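Local coordinates for protein secretory pathway GDP dissociation inhibitor (Saccharomyces cerevisiae, PDB 2BCG) that holds Rab GTPases such as Sec4 in their GDP-bound state by slowing GDP release, and extracts GDP-bound Ypt7 from vacuolar membranes in yeast, at residues Ala294-Phe299 against Tyr412-Tyr417; Lys304-Arg309 against Leu399-Glu404. All blocks are in the same frame, centred on the assembly; numbering follows the deposited sequence.

Contact 1 of 2, residues Ala294-Phe299 against Tyr412-Tyr417; sequences ADPTYF and YLSRSY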
ATOM      1  N   ALA A 294     -15.043   2.329 -10.117  1.00 12.25           N
ATOM      2  CA  ALA A 294     -15.036   3.406  -9.121  1.00 12.81           C
ATOM      3  C   ALA A 294     -15.391   2.919  -7.736  1.00 12.68           C
ATOM      4  O   ALA A 294     -15.995   1.853  -7.576  1.00 13.62           O
ATOM      5  CB  ALA A 294     -15.993   4.486  -9.529  1.00 12.50           C
ATOM      6  N   ASP A 295     -15.006   3.698  -6.729  1.00 13.00           N
ATOM      7  CA  ASP A 295     -15.489   3.409  -5.386  1.00 13.21           C
ATOM      8  C   ASP A 295     -16.870   4.024  -5.104  1.00 13.65           C
ATOM      9  O   ASP A 295     -17.344   4.876  -5.870  1.00 14.22           O
ATOM     10  CB  ASP A 295     -14.416   3.756  -4.323  1.00 14.06           C
ATOM     11  CG  ASP A 295     -14.305   5.245  -4.025  1.00 14.79           C
ATOM     12  OD1 ASP A 295     -15.311   5.942  -3.775  1.00 16.43           O
ATOM     13  OD2 ASP A 295     -13.150   5.728  -3.973  1.00 19.14           O
ATOM     14  N   PRO A 296     -17.550   3.538  -4.054  1.00 13.84           N
ATOM     15  CA  PRO A 296     -18.900   4.032  -3.758  1.00 14.79           C
ATOM     16  C   PRO A 296     -19.065   5.546  -3.646  1.00 15.90           C
ATOM     17  O   PRO A 296     -20.181   6.064  -3.902  1.00 16.95           O
ATOM     18  CB  PRO A 296     -19.261   3.311  -2.438  1.00 14.85           C
ATOM     19  CG  PRO A 296     -18.448   1.983  -2.522  1.00 13.85           C
ATOM     20  CD  PRO A 296     -17.145   2.424  -3.167  1.00 13.48           C
ATOM     21  N   THR A 297     -18.013   6.287  -3.263  1.00 14.94           N
ATOM     22  CA  THR A 297     -18.176   7.736  -3.059  1.00 15.96           C
ATOM     23  C   THR A 297     -18.440   8.491  -4.360  1.00 16.25           C
ATOM     24  O   THR A 297     -18.918   9.630  -4.324  1.00 18.08           O
ATOM     25  CB  THR A 297     -16.963   8.375  -2.347  1.00 16.73           C
ATOM     26  OG1 THR A 297     -15.866   8.436  -3.256  1.00 17.31           O
ATOM     27  CG2 THR A 297     -16.565   7.592  -1.061  1.00 17.61           C
ATOM     28  N   TYR A 298     -18.144   7.867  -5.503  1.00 15.21           N
ATOM     29  CA  TYR A 298     -18.405   8.508  -6.802  1.00 15.14           C
ATOM     30  C   TYR A 298     -19.801   8.248  -7.341  1.00 15.96           C
ATOM     31  O   TYR A 298     -20.242   8.974  -8.231  1.00 16.76           O
ATOM     32  CB  TYR A 298     -17.372   8.072  -7.853  1.00 14.46           C
ATOM     33  CG  TYR A 298     -16.030   8.640  -7.518  1.00 12.71           C
ATOM     34  CD1 TYR A 298     -15.616   9.911  -8.004  1.00 14.45           C
ATOM     35  CD2 TYR A 298     -15.187   7.958  -6.649  1.00 12.76           C
ATOM     36  CE1 TYR A 298     -14.373  10.453  -7.655  1.00 13.89           C
ATOM     37  CE2 TYR A 298     -13.934   8.511  -6.276  1.00 14.34           C
ATOM     38  CZ  TYR A 298     -13.537   9.733  -6.800  1.00 12.94           C
ATOM     39  OH  TYR A 298     -12.329  10.279  -6.447  1.00 13.65           O
ATOM     40  N   PHE A 299     -20.452   7.214  -6.833  1.00 17.28           N
ATOM     41  CA  PHE A 299     -21.781   6.793  -7.335  1.00 18.00           C
ATOM     42  C   PHE A 299     -22.597   6.311  -6.141  1.00 18.71           C
ATOM     43  O   PHE A 299     -22.980   5.135  -6.103  1.00 17.87           O
ATOM     44  CB  PHE A 299     -21.683   5.659  -8.367  1.00 17.92           C
ATOM     45  CG  PHE A 299     -21.023   6.049  -9.652  1.00 17.78           C
ATOM     46  CD1 PHE A 299     -19.650   5.896  -9.830  1.00 18.39           C
ATOM     47  CD2 PHE A 299     -21.785   6.549 -10.714  1.00 17.46           C
ATOM     48  CE1 PHE A 299     -19.045   6.243 -11.060  1.00 17.48           C
ATOM     49  CE2 PHE A 299     -21.183   6.899 -11.923  1.00 17.00           C
ATOM     50  CZ  PHE A 299     -19.816   6.753 -12.098  1.00 18.15           C
ATOM     51  N   TYR A 412     -18.641  -0.262 -12.760  1.00 13.98           N
ATOM     52  CA  TYR A 412     -18.139  -1.390 -11.988  1.00 13.74           C
ATOM     53  C   TYR A 412     -17.611  -0.829 -10.663  1.00 13.74           C
ATOM     54  O   TYR A 412     -16.612  -0.118 -10.625  1.00 14.03           O
ATOM     55  CB  TYR A 412     -17.033  -2.111 -12.756  1.00 15.35           C
ATOM     56  CG  TYR A 412     -17.553  -2.742 -14.041  1.00 15.00           C
ATOM     57  CD1 TYR A 412     -17.441  -2.064 -15.287  1.00 17.01           C
ATOM     58  CD2 TYR A 412     -18.221  -3.946 -14.006  1.00 15.29           C
ATOM     59  CE1 TYR A 412     -17.962  -2.641 -16.482  1.00 17.15           C
ATOM     60  CE2 TYR A 412     -18.746  -4.536 -15.198  1.00 16.47           C
ATOM     61  CZ  TYR A 412     -18.608  -3.879 -16.413  1.00 18.08           C
ATOM     62  OH  TYR A 412     -19.094  -4.449 -17.570  1.00 19.14           O
ATOM     63  N   LEU A 413     -18.335  -1.126  -9.594  1.00 13.01           N
ATOM     64  CA  LEU A 413     -18.053  -0.511  -8.292  1.00 13.48           C
ATOM     65  C   LEU A 413     -17.445  -1.475  -7.323  1.00 12.84           C
ATOM     66  O   LEU A 413     -17.791  -2.676  -7.259  1.00 13.28           O
ATOM     67  CB  LEU A 413     -19.337   0.065  -7.704  1.00 14.14           C
ATOM     68  CG  LEU A 413     -19.980   1.130  -8.613  1.00 15.86           C
ATOM     69  CD1 LEU A 413     -21.369   1.551  -8.167  1.00 20.49           C
ATOM     70  CD2 LEU A 413     -19.069   2.344  -8.842  1.00 19.10           C
ATOM     71  N   SER A 414     -16.529  -0.934  -6.519  1.00 12.45           N
ATOM     72  CA  SER A 414     -15.940  -1.735  -5.451  1.00 12.90           C
ATOM     73  C   SER A 414     -16.778  -1.678  -4.172  1.00 12.56           C
ATOM     74  O   SER A 414     -17.619  -0.772  -3.992  1.00 13.65           O
ATOM     75  CB  SER A 414     -14.504  -1.227  -5.164  1.00 13.12           C
ATOM     76  OG  SER A 414     -14.551   0.162  -4.821  1.00 12.80           O
ATOM     77  N   ARG A 415     -16.491  -2.605  -3.259  1.00 13.28           N
ATOM     78  CA  ARG A 415     -17.083  -2.606  -1.932  1.00 13.20           C
ATOM     79  C   ARG A 415     -16.275  -1.728  -0.945  1.00 12.68           C
ATOM     80  O   ARG A 415     -15.043  -1.642  -1.026  1.00 13.41           O
ATOM     81  CB  ARG A 415     -17.132  -4.041  -1.399  1.00 14.14           C
ATOM     82  CG  ARG A 415     -17.944  -5.061  -2.267  1.00 15.02           C
ATOM     83  CD  ARG A 415     -17.745  -6.470  -1.724  1.00 16.23           C
ATOM     84  NE  ARG A 415     -18.424  -6.545  -0.431  1.00 19.38           N
ATOM     85  CZ  ARG A 415     -19.713  -6.818  -0.263  1.00 21.56           C
ATOM     86  NH1 ARG A 415     -20.490  -7.114  -1.314  1.00 22.49           N
ATOM     87  NH2 ARG A 415     -20.227  -6.819   0.967  1.00 23.10           N
ATOM     88  N   SER A 416     -16.963  -1.076  -0.014  1.00 12.85           N
ATOM     89  CA  SER A 416     -16.230  -0.372   1.062  1.00 12.89           C
ATOM     90  C   SER A 416     -15.317  -1.347   1.793  1.00 12.76           C
ATOM     91  O   SER A 416     -15.616  -2.549   1.879  1.00 13.49           O
ATOM     92  CB  SER A 416     -17.174   0.249   2.089  1.00 12.90           C
ATOM     93  OG  SER A 416     -18.104   1.109   1.499  1.00 13.06           O
ATOM     94  N   TYR A 417     -14.195  -0.858   2.327  1.00 11.86           N
ATOM     95  CA  TYR A 417     -13.282  -1.781   3.051  1.00 12.04           C
ATOM     96  C   TYR A 417     -13.924  -2.224   4.355  1.00 12.67           C
ATOM     97  O   TYR A 417     -14.434  -1.394   5.111  1.00 13.13           O
ATOM     98  CB  TYR A 417     -11.931  -1.097   3.293  1.00 12.05           C
ATOM     99  CG  TYR A 417     -11.314  -0.701   1.966  1.00 10.91           C
ATOM    100  CD1 TYR A 417     -10.803  -1.689   1.111  1.00 12.46           C
ATOM    101  CD2 TYR A 417     -11.306   0.624   1.528  1.00 11.65           C
ATOM    102  CE1 TYR A 417     -10.313  -1.390  -0.143  1.00 13.07           C
ATOM    103  CE2 TYR A 417     -10.773   0.960   0.264  1.00 12.02           C
ATOM    104  CZ  TYR A 417     -10.274  -0.061  -0.564  1.00 11.71           C
ATOM    105  OH  TYR A 417      -9.787   0.227  -1.827  1.00 13.39           O
TER

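Contact 2 of 2, residues Lys304-Arg309 against Leu399-Glu404; sequences KSTGQR and LFEPRE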
ATOM      1  N   LYS A 304     -25.575   0.452  -1.970  1.00 18.92           N
ATOM      2  CA  LYS A 304     -26.469   0.245  -0.841  1.00 19.95           C
ATOM      3  C   LYS A 304     -25.658  -0.082   0.410  1.00 20.77           C
ATOM      4  O   LYS A 304     -24.569  -0.664   0.327  1.00 19.67           O
ATOM      5  CB  LYS A 304     -27.462  -0.894  -1.138  1.00 20.27           C
ATOM      6  CG  LYS A 304     -26.816  -2.263  -1.442  1.00 21.15           C
ATOM      7  CD  LYS A 304     -27.842  -3.335  -1.894  1.00 20.91           C
ATOM      8  CE  LYS A 304     -27.188  -4.705  -2.037  1.00 23.23           C
ATOM      9  NZ  LYS A 304     -28.107  -5.809  -2.505  1.00 25.45           N
ATOM     10  N   SER A 305     -26.193   0.301   1.560  1.00 21.35           N
ATOM     11  CA  SER A 305     -25.576  -0.079   2.813  1.00 21.59           C
ATOM     12  C   SER A 305     -25.639  -1.598   2.982  1.00 22.28           C
ATOM     13  O   SER A 305     -26.631  -2.233   2.605  1.00 23.75           O
ATOM     14  CB  SER A 305     -26.287   0.600   3.972  1.00 22.60           C
ATOM     15  OG  SER A 305     -25.806   0.061   5.181  1.00 23.44           O
ATOM     16  N   THR A 306     -24.583  -2.189   3.532  1.00 22.77           N
ATOM     17  CA  THR A 306     -24.623  -3.595   3.901  1.00 23.23           C
ATOM     18  C   THR A 306     -25.407  -3.765   5.207  1.00 23.38           C
ATOM     19  O   THR A 306     -25.678  -4.894   5.619  1.00 24.98           O
ATOM     20  CB  THR A 306     -23.227  -4.158   4.113  1.00 23.19           C
ATOM     21  OG1 THR A 306     -22.695  -3.576   5.303  1.00 23.09           O
ATOM     22  CG2 THR A 306     -22.315  -3.840   2.911  1.00 23.69           C
ATOM     23  N   GLY A 307     -25.759  -2.651   5.848  1.00 23.91           N
ATOM     24  CA  GLY A 307     -26.439  -2.654   7.149  1.00 24.70           C
ATOM     25  C   GLY A 307     -25.489  -2.732   8.341  1.00 24.87           C
ATOM     26  O   GLY A 307     -25.923  -2.941   9.490  1.00 26.55           O
ATOM     27  N   GLN A 308     -24.200  -2.547   8.075  1.00 23.63           N
ATOM     28  CA  GLN A 308     -23.187  -2.557   9.136  1.00 21.92           C
ATOM     29  C   GLN A 308     -22.418  -1.249   9.196  1.00 19.97           C
ATOM     30  O   GLN A 308     -22.106  -0.639   8.187  1.00 18.73           O
ATOM     31  CB  GLN A 308     -22.193  -3.678   8.901  1.00 22.99           C
ATOM     32  CG  GLN A 308     -22.792  -5.059   8.870  1.00 26.56           C
ATOM     33  CD  GLN A 308     -21.815  -6.065   8.351  1.00 30.40           C
ATOM     34  OE1 GLN A 308     -21.356  -6.919   9.097  1.00 33.30           O
ATOM     35  NE2 GLN A 308     -21.470  -5.964   7.053  1.00 32.00           N
ATOM     36  N   ARG A 309     -22.118  -0.824  10.417  1.00 17.42           N
ATOM     37  CA  ARG A 309     -21.276   0.332  10.628  1.00 17.65           C
ATOM     38  C   ARG A 309     -20.090  -0.160  11.446  1.00 16.42           C
ATOM     39  O   ARG A 309     -20.255  -0.938  12.393  1.00 16.25           O
ATOM     40  CB  ARG A 309     -21.981   1.404  11.465  1.00 18.75           C
ATOM     41  CG  ARG A 309     -23.077   2.167  10.735  1.00 20.38           C
ATOM     42  CD  ARG A 309     -23.481   3.410  11.530  1.00 24.04           C
ATOM     43  NE  ARG A 309     -23.865   3.112  12.919  1.00 23.93           N
ATOM     44  CZ  ARG A 309     -23.710   3.948  13.954  1.00 23.20           C
ATOM     45  NH1 ARG A 309     -23.125   5.129  13.784  1.00 23.62           N
ATOM     46  NH2 ARG A 309     -24.126   3.590  15.164  1.00 23.16           N
ATOM     47  N   LEU A 399     -20.645   0.697   5.849  1.00 16.88           N
ATOM     48  CA  LEU A 399     -20.162  -0.139   4.747  1.00 16.30           C
ATOM     49  C   LEU A 399     -21.152  -0.175   3.582  1.00 16.98           C
ATOM     50  O   LEU A 399     -22.347  -0.441   3.781  1.00 18.19           O
ATOM     51  CB  LEU A 399     -19.885  -1.560   5.217  1.00 16.56           C
ATOM     52  CG  LEU A 399     -18.919  -1.671   6.389  1.00 16.48           C
ATOM     53  CD1 LEU A 399     -18.744  -3.165   6.626  1.00 18.04           C
ATOM     54  CD2 LEU A 399     -17.591  -0.962   6.060  1.00 16.19           C
ATOM     55  N   PHE A 400     -20.628   0.065   2.384  1.00 16.34           N
ATOM     56  CA  PHE A 400     -21.429   0.055   1.138  1.00 16.45           C
ATOM     57  C   PHE A 400     -21.015  -1.044   0.168  1.00 17.41           C
ATOM     58  O   PHE A 400     -19.867  -1.526   0.176  1.00 16.25           O
ATOM     59  CB  PHE A 400     -21.375   1.437   0.464  1.00 17.34           C
ATOM     60  CG  PHE A 400     -21.919   2.522   1.324  1.00 19.62           C
ATOM     61  CD1 PHE A 400     -21.056   3.366   2.037  1.00 19.88           C
ATOM     62  CD2 PHE A 400     -23.306   2.679   1.472  1.00 21.92           C
ATOM     63  CE1 PHE A 400     -21.563   4.367   2.862  1.00 21.49           C
ATOM     64  CE2 PHE A 400     -23.817   3.675   2.308  1.00 22.54           C
ATOM     65  CZ  PHE A 400     -22.941   4.513   3.024  1.00 21.64           C
ATOM     66  N   GLU A 401     -21.974  -1.481  -0.652  1.00 17.27           N
ATOM     67  CA  GLU A 401     -21.673  -2.426  -1.721  1.00 18.87           C
ATOM     68  C   GLU A 401     -22.483  -2.003  -2.938  1.00 18.23           C
ATOM     69  O   GLU A 401     -23.453  -1.267  -2.789  1.00 17.84           O
ATOM     70  CB  GLU A 401     -22.024  -3.871  -1.319  1.00 18.96           C
ATOM     71  CG  GLU A 401     -23.501  -4.052  -0.943  1.00 22.17           C
ATOM     72  CD  GLU A 401     -23.842  -5.466  -0.548  1.00 22.63           C
ATOM     73  OE1 GLU A 401     -24.880  -5.652   0.120  1.00 29.82           O
ATOM     74  OE2 GLU A 401     -23.107  -6.404  -0.908  1.00 28.37           O
ATOM     75  N   PRO A 402     -22.042  -2.397  -4.130  1.00 17.46           N
ATOM     76  CA  PRO A 402     -22.836  -2.029  -5.314  1.00 17.39           C
ATOM     77  C   PRO A 402     -24.188  -2.740  -5.319  1.00 17.94           C
ATOM     78  O   PRO A 402     -24.290  -3.894  -4.902  1.00 17.01           O
ATOM     79  CB  PRO A 402     -22.002  -2.527  -6.483  1.00 17.67           C
ATOM     80  CG  PRO A 402     -20.942  -3.396  -5.943  1.00 19.83           C
ATOM     81  CD  PRO A 402     -20.836  -3.175  -4.468  1.00 18.56           C
ATOM     82  N   ARG A 403     -25.186  -2.024  -5.813  1.00 17.99           N
ATOM     83  CA  ARG A 403     -26.519  -2.597  -5.983  1.00 19.75           C
ATOM     84  C   ARG A 403     -26.496  -3.657  -7.090  1.00 20.46           C
ATOM     85  O   ARG A 403     -27.189  -4.678  -6.984  1.00 20.54           O
ATOM     86  CB  ARG A 403     -27.499  -1.469  -6.295  1.00 20.11           C
ATOM     87  CG  ARG A 403     -27.800  -0.556  -5.112  1.00 20.14           C
ATOM     88  CD  ARG A 403     -28.790   0.554  -5.463  1.00 22.40           C
ATOM     89  NE  ARG A 403     -28.910   1.534  -4.376  1.00 27.81           N
ATOM     90  CZ  ARG A 403     -29.671   1.375  -3.285  1.00 29.35           C
ATOM     91  NH1 ARG A 403     -30.408   0.273  -3.122  1.00 31.04           N
ATOM     92  NH2 ARG A 403     -29.687   2.318  -2.343  1.00 31.94           N
ATOM     93  N   GLU A 404     -25.704  -3.419  -8.139  1.00 20.35           N
ATOM     94  CA  GLU A 404     -25.614  -4.315  -9.303  1.00 20.82           C
ATOM     95  C   GLU A 404     -24.154  -4.526  -9.732  1.00 20.19           C
ATOM     96  O   GLU A 404     -23.275  -3.769  -9.290  1.00 19.60           O
ATOM     97  CB  GLU A 404     -26.455  -3.779 -10.485  1.00 22.25           C
ATOM     98  CG  GLU A 404     -27.927  -3.451 -10.171  1.00 25.79           C
ATOM     99  CD  GLU A 404     -28.778  -4.675  -9.819  1.00 29.79           C
ATOM    100  OE1 GLU A 404     -28.415  -5.820 -10.196  1.00 30.46           O
ATOM    101  OE2 GLU A 404     -29.830  -4.495  -9.149  1.00 33.65           O
TER
HETATM  102  O   HOH W   1     -29.243  -4.854  -5.110  1.00 33.32           O
HETATM  103  O   HOH W   2     -26.992  -5.046   1.616  1.00 33.59           O

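Contact 1 of 2, residues Ala294-Phe299 against Tyr412-Tyr417
Ala294 and Leu413 pair side by side in a parallel sheet, and two backbone hydrogen bonds hold the pair. Ala294 N donates to Tyr412 O at 3.0 Å. Ser414 N donates to Ala294 O, also at 3.0 Å, with an N-H...O angle of 159°. The same Ala294 O takes a CA-H...O contact from Leu413 CA at 3.2 Å. On the face that Ala294 and Leu413 share, Leu413 CD2 lies 3.8 Å from Ala294 CB. The same methyl meets Phe299 CD1 at 3.7 Å, and the two side chains cross at about a right angle.

Past the strand ends the segments touch without further hydrogen bonds between them. Ser414 OG rests 3.4 Å from Asp295 CA, but its hydrogen-bond partner is Glu23 of helix 21-32. Pro296 sets CG and CD against Ser414 O, CG at 3.2 Å. That oxygen is buried and has no hydrogen-bond partner in the model. Ser416 OG, beside Pro296 CG, probably accepts from Phe400 N. Asp295 turns its carboxylate back on its own segment. Its CG sits between the backbone N and the carbonyl carbon (chi1 78°). The bond from Thr297 N to Asp295 OD1 makes an Asx turn. Thr297 OG1 adds a second bond to OD1 at 2.6 Å, and also bonds to Lys42 NZ.

The chemistry implies a division of labour: main-chain bonds and apolar side chains join the two segments, while the Asp295 carboxylate probably shapes the turn that leaves the sheet.

Contact 2 of 2, residues Lys304-Arg309 against Leu399-Glu404
Lys304-Thr306 pairs antiparallel with Leu399-Pro402, the N-to-C directions of these short strands 124° apart; Lys304 and Glu401 form the hydrogen-bonded pair, Ser305 and Phe400 the non-hydrogen-bonded one. Lys304 N donates to Glu401 O, and Glu401 N returns the bond to Lys304 O, both at 2.9 Å. Thr306 N reaches Leu399 O at 2.8 Å. Beyond the corner at Gly307, Leu399 N bonds to Gln308 O.

The Lys304 and Glu401 side chains cross obliquely on one face. Lys304 CE lies 3.3 Å from Glu401 OE1, but NZ is 4.2 Å from that oxygen, beyond a salt bridge. NZ instead reaches Arg403 O through a water. OE1 takes a second water, shared with Ser305 O, and OE2 pairs with Arg415. Lys304 CB sits over one face of the Arg403 guanidinium, toward its rim, 3.7 Å from NH1.

Thr306 OG1 packs on Leu399 CB and accepts a straight bond from Gln308 NE2 at 3.2 Å, in the amide plane. That amide nitrogen also touches Leu399 CD1. Ser305 OG accepts from Gly307 N, an ST turn that marks the corner. This is an antiparallel pair, splayed at the corner, with strand 391-402 outermost in the mixed sheet within this chain.

Overall arrangement
From the N terminus, the chain passes through strand 292-294 into Ala294-Phe299, then through a short connection into Lys304-Arg309 on strand 303-317. It returns along strand 391-402 through Leu399-Glu404 and reaches Tyr412-Tyr417 at the end of strand 411-413. Contact 2 therefore closes an inner loop and contact 1 an outer one, without crossing. Contact 1 joins two neighbouring strands of the five-stranded parallel sheet. Contact 2 joins two neighbouring strands of the seven-stranded mixed sheet. Their centres are about 10 Å apart. Leu413 O packs against Pro402 CG, and Tyr417, just past strand 411-413, packs its carbonyl oxygen on Leu399 of strand 391-402.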